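Local coordinates for acyl-CoA dehydrogenase domain protein Tcur3481 (Thermomonospora curvata, PDB 6WY9) that binds FAD and probably catalyses the flavin-dependent dehydrogenation of acyl-CoA thioesters, at residues L9-Q13 with G69-L74; A16-T21 with E77-A83; L147-K151 with L164-T168. All blocks are in the same frame, centred on the assembly; numbering follows the deposited sequence.

Interaction 1: residues L9-Q13 with G69-L74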
# COMPACT_ATOMS: atom_id res chain seq x y z
N LEU B 9 -18.65 26.44 -17.50
CA LEU B 9 -18.52 25.23 -16.69
C LEU B 9 -18.69 25.54 -15.20
O LEU B 9 -19.25 24.72 -14.45
CB LEU B 9 -17.17 24.56 -16.99
CG LEU B 9 -17.12 23.92 -18.40
CD1 LEU B 9 -15.80 23.23 -18.68
CD2 LEU B 9 -18.25 22.94 -18.62
N THR B 10 -18.24 26.71 -14.74
CA THR B 10 -18.53 27.13 -13.38
C THR B 10 -20.02 27.33 -13.16
O THR B 10 -20.58 26.85 -12.16
CB THR B 10 -17.76 28.41 -13.07
OG1 THR B 10 -16.36 28.13 -13.10
CG2 THR B 10 -18.12 28.93 -11.71
N GLU B 11 -20.68 28.06 -14.05
CA GLU B 11 -22.13 28.19 -13.97
C GLU B 11 -22.79 26.81 -13.96
O GLU B 11 -23.69 26.54 -13.15
CB GLU B 11 -22.66 29.04 -15.12
CG GLU B 11 -21.99 30.40 -15.22
CD GLU B 11 -22.60 31.30 -16.29
OE1 GLU B 11 -23.70 30.98 -16.80
OE2 GLU B 11 -21.98 32.34 -16.61
N LEU B 12 -22.37 25.93 -14.87
CA LEU B 12 -22.90 24.57 -14.88
C LEU B 12 -22.78 23.93 -13.50
O LEU B 12 -23.74 23.36 -12.96
CB LEU B 12 -22.13 23.74 -15.91
CG LEU B 12 -22.65 22.39 -16.39
CD1 LEU B 12 -21.78 21.95 -17.53
CD2 LEU B 12 -22.57 21.39 -15.29
N GLN B 13 -21.60 24.05 -12.90
CA GLN B 13 -21.34 23.39 -11.64
C GLN B 13 -22.24 23.92 -10.51
O GLN B 13 -22.80 23.16 -9.72
CB GLN B 13 -19.86 23.56 -11.30
CG GLN B 13 -19.46 22.97 -9.99
CD GLN B 13 -17.98 23.12 -9.75
OE1 GLN B 13 -17.24 22.15 -9.84
NE2 GLN B 13 -17.54 24.33 -9.46
N GLY B 69 -16.28 17.49 -21.38
CA GLY B 69 -15.94 18.30 -20.20
C GLY B 69 -17.14 18.69 -19.37
O GLY B 69 -17.13 18.58 -18.13
N ALA B 70 -18.19 19.19 -20.04
CA ALA B 70 -19.41 19.54 -19.31
C ALA B 70 -20.02 18.30 -18.67
O ALA B 70 -20.50 18.35 -17.52
CB ALA B 70 -20.43 20.21 -20.25
N LEU B 71 -20.02 17.17 -19.39
CA LEU B 71 -20.53 15.95 -18.80
C LEU B 71 -19.77 15.61 -17.52
O LEU B 71 -20.37 15.31 -16.48
CB LEU B 71 -20.44 14.80 -19.81
CG LEU B 71 -20.89 13.47 -19.17
CD1 LEU B 71 -22.32 13.56 -18.59
CD2 LEU B 71 -20.70 12.27 -20.13
N CYS B 72 -18.45 15.73 -17.57
CA CYS B 72 -17.66 15.37 -16.38
C CYS B 72 -17.92 16.33 -15.22
O CYS B 72 -17.91 15.91 -14.06
CB CYS B 72 -16.18 15.31 -16.75
SG CYS B 72 -15.79 13.81 -17.77
N VAL B 73 -18.15 17.61 -15.51
CA VAL B 73 -18.46 18.56 -14.44
C VAL B 73 -19.77 18.17 -13.79
O VAL B 73 -19.89 18.11 -12.56
CB VAL B 73 -18.49 20.00 -14.99
CG1 VAL B 73 -19.07 20.99 -13.99
CG2 VAL B 73 -17.10 20.44 -15.37
N LEU B 74 -20.78 17.83 -14.61
CA LEU B 74 -22.06 17.40 -14.07
C LEU B 74 -21.94 16.09 -13.28
O LEU B 74 -22.55 15.96 -12.21
CB LEU B 74 -23.08 17.24 -15.20
CG LEU B 74 -24.45 16.67 -14.83
CD1 LEU B 74 -25.26 17.65 -13.93
CD2 LEU B 74 -25.24 16.32 -16.10
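Leu-12 spreads its two methyls over the facing surface of helix 67-80, CD1 on Ala-70 and CD2 on Val-73. The first of these contacts is tight, with Leu-12 CD1 only 3.5 Å from Ala-70 CB. CD2 lies 3.8 Å from Val-73 CG1 and also approaches the backbone N and CB of Leu-74. A chi1 of -166° sets CG of Leu-12 opposite the backbone N and beside the carbonyl carbon, from where the two methyls divide between Ala-70 and Val-73. One turn earlier, Leu-9 brings CD2 to 3.7 Å from Ala-70 CA, so the small alanine receives a methyl from each leucine. Val-73 answers from the other helix: its CG1 packs against Leu-12 CD2, against Gln-13 CB at 3.8 Å and against the carbonyl oxygen of Leu-9, while CG2 turns to Leu-9 CD2. The cross-contact is thus apolar packing, and the segment axes approach to 9.5 Å, inclined at 30° and running in the same general direction. Leu-52 and Val-55 also touch Leu-12, and Trp-281 of helix 260-288 meets Val-73. This packing of helix 5-23 on helix 67-80 belongs to the helical N-terminal domain of the acyl-CoA dehydrogenase fold.

Interaction 2: residues A16-T21 with E77-A83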
# COMPACT_ATOMS: atom_id res chain seq x y z
N ALA B 16 -25.89 22.60 -11.03
CA ALA B 16 -26.02 21.19 -10.64
C ALA B 16 -25.92 21.05 -9.13
O ALA B 16 -26.70 20.31 -8.51
CB ALA B 16 -24.95 20.35 -11.33
N ARG B 17 -25.01 21.78 -8.51
CA ARG B 17 -24.85 21.69 -7.07
C ARG B 17 -26.14 22.06 -6.34
O ARG B 17 -26.53 21.40 -5.37
CB ARG B 17 -23.71 22.59 -6.61
CG ARG B 17 -23.47 22.55 -5.13
CD ARG B 17 -22.05 23.08 -4.82
NE ARG B 17 -20.99 22.15 -5.24
CZ ARG B 17 -19.71 22.47 -5.45
NH1 ARG B 17 -19.27 23.72 -5.31
NH2 ARG B 17 -18.84 21.54 -5.82
N GLN B 18 -26.82 23.13 -6.79
CA GLN B 18 -28.03 23.55 -6.10
C GLN B 18 -29.13 22.51 -6.28
O GLN B 18 -29.87 22.20 -5.34
CB GLN B 18 -28.51 24.89 -6.64
CG GLN B 18 -29.76 25.39 -5.93
CD GLN B 18 -29.50 25.75 -4.47
OE1 GLN B 18 -30.03 25.13 -3.54
NE2 GLN B 18 -28.65 26.76 -4.27
N ILE B 19 -29.27 21.98 -7.50
CA ILE B 19 -30.33 21.02 -7.75
C ILE B 19 -30.08 19.74 -6.95
O ILE B 19 -30.97 19.22 -6.26
CB ILE B 19 -30.46 20.79 -9.26
CG1 ILE B 19 -30.99 22.08 -9.92
CG2 ILE B 19 -31.31 19.52 -9.63
CD1 ILE B 19 -31.00 21.95 -11.42
N PHE B 20 -28.83 19.26 -6.98
CA PHE B 20 -28.51 18.04 -6.24
C PHE B 20 -28.66 18.26 -4.74
O PHE B 20 -29.12 17.37 -4.02
CB PHE B 20 -27.08 17.58 -6.57
CG PHE B 20 -26.93 16.97 -7.94
CD1 PHE B 20 -27.85 16.05 -8.43
CD2 PHE B 20 -25.84 17.30 -8.74
CE1 PHE B 20 -27.70 15.47 -9.68
CE2 PHE B 20 -25.69 16.73 -10.00
CZ PHE B 20 -26.61 15.82 -10.47
N THR B 21 -28.25 19.43 -4.25
CA THR B 21 -28.37 19.75 -2.84
C THR B 21 -29.83 19.79 -2.40
O THR B 21 -30.16 19.34 -1.29
CB THR B 21 -27.72 21.09 -2.58
OG1 THR B 21 -26.32 20.98 -2.84
CG2 THR B 21 -27.94 21.52 -1.10
N GLU B 77 -20.30 16.64 -9.78
CA GLU B 77 -21.28 17.11 -8.80
C GLU B 77 -22.26 16.02 -8.42
O GLU B 77 -22.69 15.95 -7.27
CB GLU B 77 -22.10 18.30 -9.32
CG GLU B 77 -21.44 19.59 -9.10
CD GLU B 77 -20.99 19.85 -7.65
OE1 GLU B 77 -21.77 19.76 -6.66
OE2 GLU B 77 -19.84 20.19 -7.55
N GLN B 78 -22.70 15.22 -9.39
CA GLN B 78 -23.62 14.14 -9.04
C GLN B 78 -22.99 13.21 -8.00
O GLN B 78 -23.63 12.86 -6.99
CB GLN B 78 -24.06 13.36 -10.27
CG GLN B 78 -24.75 12.06 -9.81
CD GLN B 78 -24.99 11.06 -10.90
OE1 GLN B 78 -24.26 11.00 -11.91
NE2 GLN B 78 -25.98 10.21 -10.68
N GLY B 79 -21.74 12.79 -8.22
CA GLY B 79 -21.10 11.91 -7.25
C GLY B 79 -20.91 12.55 -5.89
O GLY B 79 -21.00 11.87 -4.85
N ARG B 80 -20.68 13.86 -5.85
CA ARG B 80 -20.54 14.55 -4.57
C ARG B 80 -21.75 14.35 -3.66
O ARG B 80 -21.64 14.40 -2.43
CB ARG B 80 -20.35 16.04 -4.81
CG ARG B 80 -19.04 16.56 -4.42
CD ARG B 80 -18.95 17.99 -4.86
NE ARG B 80 -17.57 18.35 -5.12
CZ ARG B 80 -17.05 18.50 -6.33
NH1 ARG B 80 -17.79 18.36 -7.43
NH2 ARG B 80 -15.76 18.83 -6.44
N HIS B 81 -22.92 14.13 -4.26
CA HIS B 81 -24.20 14.01 -3.55
C HIS B 81 -24.83 12.63 -3.65
O HIS B 81 -25.99 12.48 -3.25
CB HIS B 81 -25.18 15.03 -4.12
CG HIS B 81 -24.72 16.43 -3.93
ND1 HIS B 81 -24.06 17.12 -4.92
CD2 HIS B 81 -24.75 17.23 -2.85
CE1 HIS B 81 -23.74 18.32 -4.46
NE2 HIS B 81 -24.13 18.41 -3.20
N VAL B 82 -24.12 11.64 -4.22
CA VAL B 82 -24.62 10.29 -4.49
C VAL B 82 -26.07 10.40 -4.99
O VAL B 82 -26.98 9.76 -4.48
CB VAL B 82 -24.45 9.37 -3.25
CG1 VAL B 82 -22.89 9.09 -3.02
CG2 VAL B 82 -25.01 9.97 -1.96
N ALA B 83 -26.30 11.25 -6.00
CA ALA B 83 -27.68 11.58 -6.37
C ALA B 83 -28.23 10.50 -7.30
O ALA B 83 -27.58 10.18 -8.31
CB ALA B 83 -27.76 12.94 -7.06
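Arg-17 NE donates to Glu-77 OE1 at 2.9 Å, a bent bond (147° at the hydrogen) that arrives from above the carboxylate plane and forms part of a salt bridge between the two helices. The other carboxylate oxygen is held from its own helix, Arg-80 NH1 lying 2.8 Å from Glu-77 OE2 in a second salt bridge. Arg-17 NH2 also points to Glu-77 OE2, but the modelled 2.4 Å between them is too short to be taken literally. Guanidinium and carboxylate planes of Arg-17 and Glu-77 stand 71° apart, so the pair does not make the flat, side-by-side arrangement. A bend at chi3 (-71°) turns the guanidinium of Arg-17 toward Glu-77 and brings its NH2 over one face of the Arg-80 guanidinium. Arg-80 also bridges to Glu-76, and these carboxylates probably offset the gathered positive charge.

Helix 67-80 ends here in a Schellman motif: Val-82, with positive phi, is the C-prime residue, and Ala-83 N and Val-82 N return to the carbonyls of Gln-78 and Gly-79. The turn carries Ala-83 back to the Phe-20 ring, its CB 3.4 Å from Phe-20 CD1. Gln-78 CA sits over one face of that ring in a CH-pi contact, 3.9 Å from the centroid, while Leu-43 and Leu-74 also touch the phenylalanine.

The His-81 side chain crosses that of Phe-20 at a slant, with Phe-20 CB 3.5 Å from His-81 ND1; the ring planes are 30° apart but too offset to stack. The imidazole is tethered within its own segment by a bond from His-81 ND1 to Glu-77 O, 3.0 Å long. Gln-78 NE2 donates almost straight to Ala-83 O at 2.9 Å, tying the chain beyond the helix back to its last turn.

Interaction 3: residues L147-K151 with L164-T168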
# COMPACT_ATOMS: atom_id res chain seq x y z
N LEU B 147 -29.12 -9.81 -32.48
CA LEU B 147 -28.21 -10.03 -31.37
C LEU B 147 -28.70 -11.18 -30.50
O LEU B 147 -29.88 -11.25 -30.14
CB LEU B 147 -28.11 -8.78 -30.48
CG LEU B 147 -27.88 -7.41 -31.15
CD1 LEU B 147 -27.75 -6.28 -30.13
CD2 LEU B 147 -26.67 -7.46 -32.08
N SER B 148 -27.77 -12.07 -30.15
CA SER B 148 -28.07 -13.19 -29.27
C SER B 148 -26.96 -13.33 -28.24
O SER B 148 -25.79 -13.45 -28.61
CB SER B 148 -28.22 -14.50 -30.04
OG SER B 148 -29.47 -14.54 -30.71
N GLY B 149 -27.34 -13.36 -26.98
CA GLY B 149 -26.39 -13.49 -25.89
C GLY B 149 -27.05 -12.98 -24.63
O GLY B 149 -28.28 -12.84 -24.56
N THR B 150 -26.21 -12.70 -23.63
CA THR B 150 -26.67 -12.13 -22.37
C THR B 150 -25.71 -11.03 -21.98
O THR B 150 -24.50 -11.16 -22.23
CB THR B 150 -26.67 -13.16 -21.26
OG1 THR B 150 -25.34 -13.65 -21.18
CG2 THR B 150 -27.56 -14.34 -21.60
N LYS B 151 -26.22 -9.99 -21.34
CA LYS B 151 -25.36 -8.95 -20.78
C LYS B 151 -25.64 -8.84 -19.29
O LYS B 151 -26.76 -9.10 -18.83
CB LYS B 151 -25.59 -7.58 -21.44
CG LYS B 151 -25.68 -7.62 -22.95
CD LYS B 151 -24.34 -8.06 -23.62
CE LYS B 151 -23.22 -7.00 -23.47
NZ LYS B 151 -21.99 -7.48 -24.15
N LEU B 164 -27.74 0.87 -25.76
CA LEU B 164 -26.59 0.53 -26.59
C LEU B 164 -25.97 -0.75 -26.05
O LEU B 164 -25.56 -0.79 -24.88
CB LEU B 164 -25.58 1.67 -26.60
CG LEU B 164 -26.11 3.03 -26.99
CD1 LEU B 164 -24.97 4.02 -27.14
CD2 LEU B 164 -26.97 2.95 -28.32
N VAL B 165 -25.87 -1.77 -26.90
CA VAL B 165 -25.44 -3.12 -26.53
C VAL B 165 -24.19 -3.47 -27.32
O VAL B 165 -24.21 -3.41 -28.55
CB VAL B 165 -26.55 -4.15 -26.85
CG1 VAL B 165 -26.05 -5.61 -26.60
CG2 VAL B 165 -27.84 -3.83 -26.11
N SER B 166 -23.11 -3.86 -26.64
CA SER B 166 -21.91 -4.30 -27.33
C SER B 166 -22.03 -5.78 -27.71
O SER B 166 -22.56 -6.59 -26.94
CB SER B 166 -20.66 -4.02 -26.46
OG SER B 166 -20.59 -4.89 -25.34
N ALA B 167 -21.60 -6.11 -28.93
CA ALA B 167 -21.68 -7.47 -29.49
C ALA B 167 -20.61 -7.65 -30.56
O ALA B 167 -20.12 -6.67 -31.14
CB ALA B 167 -23.07 -7.75 -30.08
N THR B 168 -20.25 -8.89 -30.82
CA THR B 168 -19.27 -9.21 -31.87
C THR B 168 -20.00 -9.72 -33.11
O THR B 168 -20.74 -10.71 -33.05
CB THR B 168 -18.24 -10.21 -31.36
OG1 THR B 168 -17.51 -9.58 -30.28
CG2 THR B 168 -17.24 -10.68 -32.48
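Lys-151 leaves its strand with CB turned toward Val-165 and folds inward as it lengthens. CG packs 4.2 Å from Val-165 CG1. Bends at chi2 (-65°) and chi3 (-69°) then carry CD and CE toward the backbone of Ser-166, CE coming to 3.6 Å from Ser-166 O. At the tip NZ donates twice to this one residue, to Ser-166 O at 3.0 Å, from above the carbonyl plane, and to Ser-166 OG at 3.2 Å. Its charge is met by a salt bridge to Glu-125, which gives the buried ammonium a third partner. A methionine here would probably leave Glu-125 without its counter-charge and Ser-166 O without this donor in a buried setting. Before the corner at Gly-149, Leu-147 reaches the same strand by apolar contact: CD1 lies 4.0 Å from Val-165 CG1 and CD2 4.1 Å from Ala-167 CB. Val-165 CG1 is therefore shared by the leucine and the lysine stem. Val-178 and Ala-138 extend the apolar packing. The two strands pair with other neighbours and meet here through side chains, filling the interior of the curled beta domain that is characteristic of acyl-CoA dehydrogenases.

Overall arrangement
Interactions 1 and 2 are successive parts of one helix pair, 5-23 with 67-80, their centres about 12 Å apart; Leu-74 of the first packs on Ala-16 of the second. Chemistry changes along the pair: interaction 1 is buried and apolar across the interface, whereas interaction 2, partly buried, adds a charged network beside the packing of a single phenylalanine ring where helix 67-80 ends. Interaction 3 belongs to the beta domain on the opposite side of the chain's centre, its centre about 32 Å from either of the others. It too is buried, yet sets a lysine charge beside aliphatic packing and joins strands rather than helices. All three lie away from the FAD site.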